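Side-chain contacts in cytolethal distending toxin protein B (Haemophilus ducreyi, PDB 1SR4), which probably damages the DNA of host cells as the deoxyribonuclease I-like subunit of a three-chain bacterial genotoxin: residues Q29-E34 / A99-R104; D146-I151 / R190-V195; P207-R210 / I214-Y217; S87-G92 / S121-G126; A218-A223 / E233-S238. All blocks are in the same frame, centred on the assembly; numbering follows the deposited sequence.

Contact 1: Q29-E34 / A99-R104; sequences QLLSGE and AIVSRR
L31 and V101 make the close part of this meeting between the end of helix 20-31 and strand 98-102. The leucine sends its forked end across to the valine, and both methyls reach the same branch: CD1 of L31 lies 3.8 Å from CG1 of V101, and CD2 of L31 is 4.0 Å from that same CG1. The two side chains slant past one another, so the valine methyl faces the mouth of the fork. V101 holds CG1 anti to its own backbone N (chi1 -178°), which is what presents that methyl to the leucine and turns CG2 elsewhere. Both residues are buried.

Looser ground begins at R103, which is partly exposed to solvent. Its chain bends at chi2 and chi3, bringing the guanidinium back toward the helix end, where NH1 stands 3.8 Å from the carbonyl O of L31. That oxygen sits at the edge of the guanidinium, near its plane, but at this separation the pair is a loose electrostatic approach. The firm polar partner of the arginine is N80, whose OD1 takes a hydrogen bond from NH2. Beyond it, the strand end is tied locally: the S102 hydroxyl donates to the carbonyl O of R104 over 2.8 Å from OG, in the carbonyl plane and on a lone pair.

V101 packs on V82 and I84 of the adjoining strand 81-87 and pairs through its backbone with L40 of strand 39-43, while L31 also touches L73. The helix end is thus laid against the eight-stranded sheet, with subunit A reaching E34 just past it.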
# COMPACT_ATOMS: atom_id res chain seq x y z
N GLN B 29 2.61 5.33 -0.06
CA GLN B 29 2.80 4.69 -1.36
C GLN B 29 1.53 4.69 -2.22
O GLN B 29 1.60 4.78 -3.45
CB GLN B 29 3.36 3.26 -1.17
CG GLN B 29 4.83 3.27 -0.70
CD GLN B 29 5.36 1.90 -0.23
OE1 GLN B 29 4.76 0.86 -0.48
NE2 GLN B 29 6.53 1.92 0.45
N LEU B 30 0.36 4.61 -1.59
CA LEU B 30 -0.89 4.60 -2.35
C LEU B 30 -1.16 5.95 -3.02
O LEU B 30 -1.86 6.03 -4.04
CB LEU B 30 -2.08 4.24 -1.44
CG LEU B 30 -2.00 2.87 -0.75
CD1 LEU B 30 -3.27 2.68 0.09
CD2 LEU B 30 -1.87 1.72 -1.77
N LEU B 31 -0.61 7.01 -2.44
CA LEU B 31 -0.81 8.36 -2.98
C LEU B 31 0.28 8.88 -3.93
O LEU B 31 0.08 9.90 -4.58
CB LEU B 31 -0.93 9.34 -1.80
CG LEU B 31 -2.10 9.11 -0.84
CD1 LEU B 31 -1.83 9.79 0.50
CD2 LEU B 31 -3.38 9.61 -1.47
N SER B 32 1.41 8.20 -4.03
CA SER B 32 2.47 8.74 -4.88
C SER B 32 2.53 8.27 -6.31
O SER B 32 1.81 7.36 -6.73
CB SER B 32 3.83 8.53 -4.22
OG SER B 32 4.08 7.17 -4.03
N GLY B 33 3.40 8.93 -7.07
CA GLY B 33 3.60 8.58 -8.46
C GLY B 33 2.46 8.99 -9.35
O GLY B 33 1.44 9.48 -8.88
N GLU B 34 2.65 8.77 -10.64
CA GLU B 34 1.68 9.08 -11.68
C GLU B 34 0.36 8.34 -11.49
O GLU B 34 -0.69 8.82 -11.91
CB GLU B 34 2.25 8.70 -13.06
CG GLU B 34 3.02 9.80 -13.81
CD GLU B 34 3.69 9.27 -15.09
OE1 GLU B 34 3.09 8.42 -15.77
OE2 GLU B 34 4.82 9.72 -15.41
N ALA B 99 -11.41 8.08 7.57
CA ALA B 99 -10.68 9.20 6.99
C ALA B 99 -10.77 9.15 5.48
O ALA B 99 -10.98 8.08 4.88
CB ALA B 99 -9.21 9.16 7.41
N ILE B 100 -10.62 10.32 4.87
CA ILE B 100 -10.59 10.41 3.42
C ILE B 100 -9.45 11.35 3.10
O ILE B 100 -9.41 12.47 3.60
CB ILE B 100 -11.87 11.00 2.80
CG1 ILE B 100 -13.07 10.09 3.04
CG2 ILE B 100 -11.68 11.12 1.26
CD1 ILE B 100 -14.39 10.68 2.55
N VAL B 101 -8.50 10.87 2.29
CA VAL B 101 -7.37 11.70 1.87
C VAL B 101 -7.69 12.13 0.45
O VAL B 101 -8.02 11.29 -0.39
CB VAL B 101 -6.03 10.92 1.84
CG1 VAL B 101 -4.89 11.87 1.43
CG2 VAL B 101 -5.76 10.29 3.21
N SER B 102 -7.56 13.42 0.17
CA SER B 102 -7.86 13.95 -1.15
C SER B 102 -6.83 14.99 -1.57
O SER B 102 -6.38 15.81 -0.76
CB SER B 102 -9.25 14.59 -1.12
OG SER B 102 -9.63 15.05 -2.40
N ARG B 103 -6.46 14.97 -2.85
CA ARG B 103 -5.51 15.95 -3.38
C ARG B 103 -6.23 17.30 -3.41
O ARG B 103 -5.65 18.34 -3.10
CB ARG B 103 -5.09 15.63 -4.82
CG ARG B 103 -4.70 14.20 -5.10
CD ARG B 103 -3.35 13.81 -4.54
NE ARG B 103 -2.40 14.92 -4.46
CZ ARG B 103 -1.11 14.76 -4.19
NH1 ARG B 103 -0.61 13.55 -4.00
NH2 ARG B 103 -0.32 15.83 -4.05
N ARG B 104 -7.51 17.28 -3.78
CA ARG B 104 -8.29 18.49 -3.88
C ARG B 104 -9.16 18.76 -2.66
O ARG B 104 -9.67 17.84 -2.02
CB ARG B 104 -9.15 18.42 -5.15
CG ARG B 104 -8.31 18.47 -6.42
CD ARG B 104 -9.11 18.07 -7.66
NE ARG B 104 -10.14 19.04 -7.98
CZ ARG B 104 -10.98 18.92 -9.00
NH1 ARG B 104 -10.90 17.86 -9.80
NH2 ARG B 104 -11.91 19.85 -9.21

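Contact 2: D146-I151 / R190-V195; sequences DAVSLI and RQEPAV
I151 and V195 meet branch to branch. CG2 of I151 comes within 3.6 Å of CG1 of V195, and the two side chains lie at a slant, so one methyl of each does the touching. On I151 this branch stands anti to the backbone N, while the other arm, through CG1 to CD1, packs on I219 of strand 216-221. The isoleucine therefore serves two neighbours with its two arms.

Three residues earlier on each segment there is a second, slacker pair. V148 offers CG1 to the aliphatic part of E192, 4.3 Å from its CG, so only the methylene portion of the glutamate is used. Its carboxylate is directed to R152 in a long, weak ion pair. E192 occupies the N-cap position of helix 193-197, and its carbonyl O takes a weak bond from the N of V195, so the two contact residues of this segment belong to one turn.

Helix 182-189 packs beside the pair: A188 touches V148, and L189 meets both I151 and V195. Helix 147-159 lies against the six-stranded sheet, with helices 182-189 and 193-197 packed beside it, consistent with the layered alpha/beta sandwich of the DNase I-like fold.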
# COMPACT_ATOMS: atom_id res chain seq x y z
N ASP B 146 -25.77 -3.62 8.06
CA ASP B 146 -26.22 -2.24 7.97
C ASP B 146 -26.04 -1.65 6.57
O ASP B 146 -26.50 -0.54 6.30
CB ASP B 146 -25.42 -1.39 8.98
CG ASP B 146 -23.89 -1.50 8.78
OD1 ASP B 146 -23.39 -2.60 8.46
OD2 ASP B 146 -23.18 -0.49 8.96
N ALA B 147 -25.38 -2.40 5.69
CA ALA B 147 -25.07 -1.90 4.35
C ALA B 147 -26.22 -1.50 3.42
O ALA B 147 -26.15 -0.48 2.73
CB ALA B 147 -24.17 -2.90 3.64
N VAL B 148 -27.29 -2.29 3.39
CA VAL B 148 -28.39 -1.96 2.50
C VAL B 148 -29.08 -0.65 2.87
O VAL B 148 -29.32 0.18 1.98
CB VAL B 148 -29.43 -3.11 2.44
CG1 VAL B 148 -30.72 -2.63 1.78
CG2 VAL B 148 -28.84 -4.28 1.65
N SER B 149 -29.41 -0.45 4.15
CA SER B 149 -30.07 0.81 4.53
C SER B 149 -29.10 1.99 4.42
O SER B 149 -29.52 3.12 4.18
CB SER B 149 -30.67 0.73 5.96
OG SER B 149 -29.71 0.59 6.97
N LEU B 150 -27.81 1.73 4.58
CA LEU B 150 -26.81 2.80 4.44
C LEU B 150 -26.82 3.28 2.98
O LEU B 150 -26.90 4.47 2.71
CB LEU B 150 -25.41 2.30 4.82
CG LEU B 150 -24.30 3.36 4.87
CD1 LEU B 150 -24.67 4.44 5.87
CD2 LEU B 150 -22.97 2.71 5.26
N ILE B 151 -26.76 2.34 2.04
CA ILE B 151 -26.78 2.66 0.61
C ILE B 151 -28.11 3.36 0.25
O ILE B 151 -28.11 4.37 -0.46
CB ILE B 151 -26.63 1.37 -0.26
CG1 ILE B 151 -25.30 0.66 0.06
CG2 ILE B 151 -26.73 1.72 -1.75
CD1 ILE B 151 -24.11 1.55 -0.05
N ARG B 190 -31.61 -5.78 -3.97
CA ARG B 190 -32.78 -5.93 -4.81
C ARG B 190 -34.09 -5.65 -4.07
O ARG B 190 -35.14 -5.44 -4.69
CB ARG B 190 -32.81 -7.33 -5.42
CG ARG B 190 -31.76 -7.49 -6.48
CD ARG B 190 -31.59 -8.93 -6.87
NE ARG B 190 -30.58 -9.07 -7.92
CZ ARG B 190 -30.12 -10.23 -8.36
NH1 ARG B 190 -30.57 -11.37 -7.84
NH2 ARG B 190 -29.21 -10.26 -9.32
N GLN B 191 -34.03 -5.63 -2.74
CA GLN B 191 -35.20 -5.33 -1.92
C GLN B 191 -35.54 -3.84 -2.01
O GLN B 191 -36.57 -3.39 -1.51
CB GLN B 191 -34.93 -5.72 -0.47
CG GLN B 191 -34.66 -7.20 -0.25
CD GLN B 191 -35.76 -8.09 -0.80
OE1 GLN B 191 -35.74 -8.49 -1.97
NE2 GLN B 191 -36.75 -8.40 0.05
N GLU B 192 -34.65 -3.07 -2.63
CA GLU B 192 -34.85 -1.63 -2.82
C GLU B 192 -34.66 -1.45 -4.31
O GLU B 192 -33.60 -1.01 -4.76
CB GLU B 192 -33.79 -0.80 -2.08
CG GLU B 192 -33.88 -0.78 -0.56
CD GLU B 192 -35.10 -0.06 -0.02
OE1 GLU B 192 -35.58 0.91 -0.66
OE2 GLU B 192 -35.58 -0.45 1.06
N PRO B 193 -35.69 -1.78 -5.10
CA PRO B 193 -35.63 -1.66 -6.56
C PRO B 193 -35.03 -0.38 -7.11
O PRO B 193 -34.17 -0.43 -7.98
CB PRO B 193 -37.08 -1.87 -6.99
CG PRO B 193 -37.60 -2.81 -5.92
CD PRO B 193 -37.04 -2.18 -4.67
N ALA B 194 -35.48 0.78 -6.63
CA ALA B 194 -34.95 2.03 -7.15
C ALA B 194 -33.45 2.21 -6.89
O ALA B 194 -32.72 2.76 -7.71
CB ALA B 194 -35.73 3.22 -6.58
N VAL B 195 -33.00 1.74 -5.74
CA VAL B 195 -31.59 1.86 -5.39
C VAL B 195 -30.78 0.90 -6.26
O VAL B 195 -29.79 1.28 -6.89
CB VAL B 195 -31.35 1.52 -3.91
CG1 VAL B 195 -29.86 1.53 -3.60
CG2 VAL B 195 -32.09 2.51 -3.03

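Contact 3: P207-R210 / I214-Y217; sequences PTHR and ILDY
The flat carboxylate of D216 is met at OD2 by the hydroxyl of T208, which donates over 2.7 Å from OG1, coming from the anti side and 23° out of the carboxylate plane. The same OD2 is hydrogen-bonded to ND1 of H252. The second flat group is the imidazole of H209: CD1 of L215 lies 3.8 Å from CB of H209 and only slightly farther from CG, approaching the ring obliquely. That ring also meets the ring of H252 at about 45°, and its ND1 bonds to S211 OG.

T208 joins the two segments. With OG1 set between the backbone N and the carbonyl carbon (chi1 70°), the hydroxyl can work in both directions, accepting the backbone N of L215 at 3.0 Å from OG1 in a fairly straight bond, 158° at the hydrogen, while giving its own proton to D216. Its methyl CG2 turns to I214, 4.2 Å from CG2 of that residue, and lies 3.6 Å from the D216 carbonyl O, a buried oxygen with no partner in the model. P207 and I214 also pack against P158 of subunit C.

T208 shares OD2 with H252 and is well placed to hold the carboxylate for that histidine. The aspartate–histidine pair is consistent with the one found in the active site of DNase I-like nucleases.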
# COMPACT_ATOMS: atom_id res chain seq x y z
N PRO B 207 -9.13 -11.84 -3.71
CA PRO B 207 -9.31 -11.56 -2.28
C PRO B 207 -8.80 -10.16 -1.89
O PRO B 207 -7.82 -9.67 -2.47
CB PRO B 207 -8.48 -12.67 -1.61
CG PRO B 207 -8.61 -13.82 -2.59
CD PRO B 207 -8.45 -13.13 -3.93
N THR B 208 -9.48 -9.49 -0.95
CA THR B 208 -9.02 -8.17 -0.49
C THR B 208 -8.66 -8.26 0.99
O THR B 208 -8.35 -7.25 1.62
CB THR B 208 -10.08 -7.05 -0.64
OG1 THR B 208 -11.14 -7.26 0.30
CG2 THR B 208 -10.64 -7.02 -2.06
N HIS B 209 -8.70 -9.47 1.53
CA HIS B 209 -8.40 -9.71 2.95
C HIS B 209 -7.70 -11.06 3.05
O HIS B 209 -7.93 -11.94 2.22
CB HIS B 209 -9.70 -9.69 3.76
CG HIS B 209 -9.51 -9.90 5.23
ND1 HIS B 209 -9.95 -11.03 5.88
CD2 HIS B 209 -8.97 -9.10 6.18
CE1 HIS B 209 -9.69 -10.92 7.17
NE2 HIS B 209 -9.09 -9.76 7.38
N ARG B 210 -6.86 -11.24 4.07
CA ARG B 210 -6.12 -12.47 4.17
C ARG B 210 -6.92 -13.71 4.52
O ARG B 210 -6.38 -14.81 4.58
CB ARG B 210 -4.92 -12.27 5.12
CG ARG B 210 -3.88 -11.32 4.47
CD ARG B 210 -2.58 -11.16 5.27
NE ARG B 210 -1.80 -10.02 4.80
CZ ARG B 210 -0.51 -9.81 5.06
NH1 ARG B 210 0.16 -10.69 5.81
NH2 ARG B 210 0.11 -8.73 4.59
N ILE B 214 -13.58 -11.34 -0.26
CA ILE B 214 -13.61 -10.08 -0.99
C ILE B 214 -14.54 -9.19 -0.14
O ILE B 214 -15.76 -9.34 -0.18
CB ILE B 214 -14.18 -10.26 -2.43
CG1 ILE B 214 -13.29 -11.24 -3.22
CG2 ILE B 214 -14.19 -8.91 -3.15
CD1 ILE B 214 -13.93 -11.77 -4.49
N LEU B 215 -13.94 -8.28 0.63
CA LEU B 215 -14.69 -7.42 1.55
C LEU B 215 -14.62 -5.92 1.24
O LEU B 215 -15.44 -5.14 1.73
CB LEU B 215 -14.17 -7.63 2.97
CG LEU B 215 -14.06 -9.08 3.49
CD1 LEU B 215 -13.28 -9.09 4.81
CD2 LEU B 215 -15.47 -9.69 3.67
N ASP B 216 -13.64 -5.52 0.43
CA ASP B 216 -13.40 -4.12 0.12
C ASP B 216 -13.66 -3.81 -1.34
O ASP B 216 -13.00 -4.34 -2.23
CB ASP B 216 -11.95 -3.79 0.47
CG ASP B 216 -11.62 -4.15 1.91
OD1 ASP B 216 -12.01 -3.38 2.82
OD2 ASP B 216 -10.98 -5.22 2.13
N TYR B 217 -14.63 -2.94 -1.58
CA TYR B 217 -14.97 -2.58 -2.94
C TYR B 217 -15.81 -1.31 -2.95
O TYR B 217 -15.80 -0.54 -1.99
CB TYR B 217 -15.69 -3.74 -3.65
CG TYR B 217 -16.81 -4.39 -2.85
CD1 TYR B 217 -18.13 -3.97 -2.98
CD2 TYR B 217 -16.54 -5.44 -1.96
CE1 TYR B 217 -19.17 -4.58 -2.25
CE2 TYR B 217 -17.56 -6.05 -1.22
CZ TYR B 217 -18.87 -5.62 -1.37
OH TYR B 217 -19.87 -6.20 -0.62

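Contact 4: S87-G92 / S121-G126; sequences SRLDVG and SRPAVG
L89 carries its CG anti to the carbonyl carbon (chi1 -57°) and continues extended (chi2 171°), which sends CD1 straight at the start of the other segment. There the methyl sits in the angle between two neighbours, 4.0 Å from the ring atom CD of P123 and 4.1 Å from CB of R122. The leucine methyl meets the proline ring at CD, while the side chain crosses R122 at a slant and uses none of the arginine's polar part. That part is led away by a bend at chi3: NE of R122 bonds to the carbonyl O of H138, and NH2 forms a salt bridge with D11 of subunit C.

In the other half a valine methyl packs on a serine. CG2 of V125 faces S87, 4.0 Å from both its OG and its CB. The serine hydroxyl does not depend on this neighbour, being hydrogen-bonded to the carbonyl O of P65.

Between S87 and G92 the chain folds through two inverse gamma turns, centred on R88 and D90, and threonines of subunit C bind the carboxylate of D90. L98 lies against both L89 and V125. Joined here are the end of strand 81-87 and the start of strand 124-129, one from each beta sheet: this is mainly apolar packing across the central beta sandwich of a DNase I-like domain.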
# COMPACT_ATOMS: atom_id res chain seq x y z
N SER B 87 -12.88 11.54 10.65
CA SER B 87 -14.03 11.36 11.52
C SER B 87 -13.57 10.44 12.65
O SER B 87 -13.46 9.23 12.47
CB SER B 87 -15.18 10.74 10.74
OG SER B 87 -16.25 10.43 11.61
N ARG B 88 -13.28 11.03 13.80
CA ARG B 88 -12.79 10.26 14.93
C ARG B 88 -13.97 9.67 15.72
O ARG B 88 -14.31 10.15 16.80
CB ARG B 88 -11.93 11.15 15.82
CG ARG B 88 -11.20 10.43 16.93
CD ARG B 88 -10.43 11.43 17.80
NE ARG B 88 -9.86 10.76 18.97
CZ ARG B 88 -10.53 10.48 20.09
NH1 ARG B 88 -11.80 10.83 20.21
NH2 ARG B 88 -9.92 9.83 21.08
N LEU B 89 -14.58 8.64 15.15
CA LEU B 89 -15.73 7.97 15.76
C LEU B 89 -15.42 7.18 17.03
O LEU B 89 -16.24 7.16 17.96
CB LEU B 89 -16.34 7.00 14.74
CG LEU B 89 -16.79 7.62 13.41
CD1 LEU B 89 -17.17 6.53 12.42
CD2 LEU B 89 -17.95 8.57 13.65
N ASP B 90 -14.26 6.54 17.07
CA ASP B 90 -13.86 5.70 18.20
C ASP B 90 -13.31 6.49 19.40
O ASP B 90 -12.10 6.52 19.64
CB ASP B 90 -12.82 4.68 17.72
CG ASP B 90 -12.58 3.55 18.70
OD1 ASP B 90 -13.15 3.60 19.81
OD2 ASP B 90 -11.84 2.61 18.35
N VAL B 91 -14.20 7.09 20.18
CA VAL B 91 -13.75 7.86 21.33
C VAL B 91 -13.29 6.92 22.44
O VAL B 91 -12.62 7.35 23.37
CB VAL B 91 -14.88 8.78 21.87
CG1 VAL B 91 -15.32 9.76 20.78
CG2 VAL B 91 -16.05 7.95 22.37
N GLY B 92 -13.64 5.65 22.34
CA GLY B 92 -13.23 4.69 23.36
C GLY B 92 -11.78 4.26 23.28
O GLY B 92 -11.06 4.31 24.28
N SER B 121 -23.45 0.76 14.64
CA SER B 121 -23.00 0.87 13.28
C SER B 121 -22.34 2.22 13.07
O SER B 121 -22.54 3.16 13.85
CB SER B 121 -24.18 0.69 12.31
OG SER B 121 -25.13 1.72 12.47
N ARG B 122 -21.53 2.29 12.02
CA ARG B 122 -20.79 3.51 11.66
C ARG B 122 -21.43 4.18 10.43
O ARG B 122 -21.85 3.49 9.48
CB ARG B 122 -19.34 3.16 11.36
CG ARG B 122 -18.58 2.56 12.56
CD ARG B 122 -17.30 1.86 12.09
NE ARG B 122 -17.56 0.54 11.52
CZ ARG B 122 -17.81 -0.56 12.23
NH1 ARG B 122 -17.83 -0.51 13.55
NH2 ARG B 122 -18.01 -1.73 11.62
N PRO B 123 -21.49 5.51 10.42
CA PRO B 123 -22.09 6.22 9.29
C PRO B 123 -21.15 6.30 8.10
O PRO B 123 -19.94 6.06 8.22
CB PRO B 123 -22.38 7.60 9.86
CG PRO B 123 -21.18 7.82 10.76
CD PRO B 123 -21.07 6.47 11.47
N ALA B 124 -21.69 6.63 6.94
CA ALA B 124 -20.85 6.80 5.77
C ALA B 124 -20.38 8.26 5.90
O ALA B 124 -21.18 9.13 6.28
CB ALA B 124 -21.65 6.61 4.48
N VAL B 125 -19.11 8.52 5.62
CA VAL B 125 -18.57 9.88 5.70
C VAL B 125 -18.06 10.19 4.31
O VAL B 125 -17.36 9.38 3.70
CB VAL B 125 -17.42 9.95 6.73
CG1 VAL B 125 -16.82 11.36 6.78
CG2 VAL B 125 -17.95 9.56 8.11
N GLY B 126 -18.42 11.36 3.77
CA GLY B 126 -17.99 11.66 2.42
C GLY B 126 -17.73 13.12 2.09
O GLY B 126 -18.08 14.03 2.85

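Contact 5: A218-A223 / E233-S238; sequences AILHDA and ERIGAS
OE1 of E233 stands 2.6 Å from OD2 of D222, the closest polar approach between the two segments. The two side chains cross at about a right angle, and their carboxylate planes are turned 38° apart. OE1 does not rest on the oxygen alone: it is also 3.0 Å from CB of D222, so the glutamate oxygen is lodged against the flank of the aspartate. The bend at chi2 (61°) folds the E233 chain back to put it there. The remaining aspartate oxygen, OD1, is held by the backbone N of H224.

Apolar groups pack beside the acids. L220 has its CG in the position between backbone N and carbonyl carbon (chi1 62°), and its two methyls part: CD1 lies 3.9 Å from OE1 of E233 and a little farther from CG of that residue, whereas CD2 turns to I235, 4.1 Å from its CD1. I200 and I202 continue this apolar lining beside L220, and F257 does so beside I235. All four contact residues are buried. The carbonyl O of E233 is hydrogen-bonded by R107 of subunit A.

Strand 216-221 belongs to the six-stranded sheet and strand 235-239 is an outer strand of the eight-stranded one, so the acids bridge the two layers. Two carboxylate oxygens this close, beside a leucine methyl, imply that one of the acids probably keeps a proton and donates it to the other; the surroundings would favour a raised pKa, and losing that proton would probably set the two groups against each other.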
# COMPACT_ATOMS: atom_id res chain seq x y z
N ALA B 218 -16.52 -1.09 -4.05
CA ALA B 218 -17.33 0.12 -4.15
C ALA B 218 -18.70 -0.11 -4.77
O ALA B 218 -18.96 -1.13 -5.41
CB ALA B 218 -16.56 1.17 -4.96
N ILE B 219 -19.59 0.86 -4.54
CA ILE B 219 -20.89 0.85 -5.16
C ILE B 219 -21.08 2.29 -5.61
O ILE B 219 -20.80 3.24 -4.86
CB ILE B 219 -22.04 0.40 -4.21
CG1 ILE B 219 -23.36 0.41 -5.00
CG2 ILE B 219 -22.12 1.32 -3.00
CD1 ILE B 219 -24.47 -0.42 -4.37
N LEU B 220 -21.53 2.49 -6.84
CA LEU B 220 -21.68 3.87 -7.30
C LEU B 220 -22.92 4.18 -8.10
O LEU B 220 -23.60 3.28 -8.59
CB LEU B 220 -20.45 4.26 -8.12
CG LEU B 220 -20.17 3.50 -9.41
CD1 LEU B 220 -20.99 4.09 -10.56
CD2 LEU B 220 -18.68 3.63 -9.74
N HIS B 221 -23.22 5.47 -8.21
CA HIS B 221 -24.34 5.93 -9.00
C HIS B 221 -23.73 6.96 -9.95
O HIS B 221 -23.18 7.97 -9.51
CB HIS B 221 -25.41 6.61 -8.14
CG HIS B 221 -26.41 7.39 -8.95
ND1 HIS B 221 -27.25 6.78 -9.86
CD2 HIS B 221 -26.64 8.72 -9.06
CE1 HIS B 221 -27.94 7.70 -10.50
NE2 HIS B 221 -27.59 8.89 -10.03
N ASP B 222 -23.79 6.69 -11.25
CA ASP B 222 -23.26 7.63 -12.23
C ASP B 222 -24.44 8.40 -12.80
O ASP B 222 -25.24 7.84 -13.55
CB ASP B 222 -22.55 6.90 -13.36
CG ASP B 222 -21.96 7.85 -14.38
OD1 ASP B 222 -22.41 9.02 -14.46
OD2 ASP B 222 -21.05 7.44 -15.12
N ALA B 223 -24.55 9.67 -12.45
CA ALA B 223 -25.66 10.50 -12.93
C ALA B 223 -25.76 10.56 -14.45
O ALA B 223 -26.81 10.93 -14.98
CB ALA B 223 -25.53 11.91 -12.36
N GLU B 233 -20.81 1.59 -16.83
CA GLU B 233 -19.68 2.30 -16.22
C GLU B 233 -18.31 1.75 -16.64
O GLU B 233 -18.06 0.56 -16.58
CB GLU B 233 -19.80 2.24 -14.69
CG GLU B 233 -18.87 3.22 -13.97
CD GLU B 233 -19.16 4.67 -14.32
OE1 GLU B 233 -20.35 5.05 -14.30
OE2 GLU B 233 -18.21 5.43 -14.61
N ARG B 234 -17.40 2.64 -17.03
CA ARG B 234 -16.07 2.20 -17.44
C ARG B 234 -15.06 2.34 -16.31
O ARG B 234 -13.95 2.82 -16.51
CB ARG B 234 -15.60 2.98 -18.67
CG ARG B 234 -16.52 2.79 -19.88
CD ARG B 234 -16.66 1.32 -20.21
NE ARG B 234 -15.37 0.73 -20.56
CZ ARG B 234 -14.81 0.85 -21.76
NH1 ARG B 234 -15.43 1.52 -22.73
NH2 ARG B 234 -13.62 0.31 -21.99
N ILE B 235 -15.46 1.93 -15.11
CA ILE B 235 -14.58 1.99 -13.95
C ILE B 235 -14.38 0.55 -13.48
O ILE B 235 -15.34 -0.17 -13.27
CB ILE B 235 -15.19 2.83 -12.82
CG1 ILE B 235 -15.34 4.28 -13.30
CG2 ILE B 235 -14.31 2.75 -11.56
CD1 ILE B 235 -15.92 5.25 -12.23
N GLY B 236 -13.12 0.13 -13.34
CA GLY B 236 -12.86 -1.23 -12.90
C GLY B 236 -12.17 -1.26 -11.54
O GLY B 236 -11.38 -0.35 -11.21
N ALA B 237 -12.46 -2.29 -10.74
CA ALA B 237 -11.83 -2.43 -9.42
C ALA B 237 -10.63 -3.36 -9.56
O ALA B 237 -10.65 -4.27 -10.37
CB ALA B 237 -12.82 -3.01 -8.42
N SER B 238 -9.60 -3.13 -8.76
CA SER B 238 -8.42 -3.97 -8.83
C SER B 238 -7.62 -3.83 -7.54
O SER B 238 -7.65 -2.76 -6.94
CB SER B 238 -7.55 -3.52 -10.01
OG SER B 238 -6.34 -4.26 -10.09

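Contacts 1, 4 and 5 are buried, whereas contacts 2 and 3 are only partly so. Contacts 4 and 5 both join the two sheets of the sandwich, from opposite sides of the chain's centre; the former does so with apolar and aliphatic groups, the latter with paired acids beside apolar groups. Contact 3 and contact 5 share strand 216-221: a hydroxyl-to-carboxylate bond at its beginning, a pair of carboxylates just past its end. Contact 2 adds the helical layer and touches contacts 4 and 5. Contact 1, about 30 Å from contact 2 between centres, packs a helix end on the eight-stranded sheet and touches contact 4 through I100.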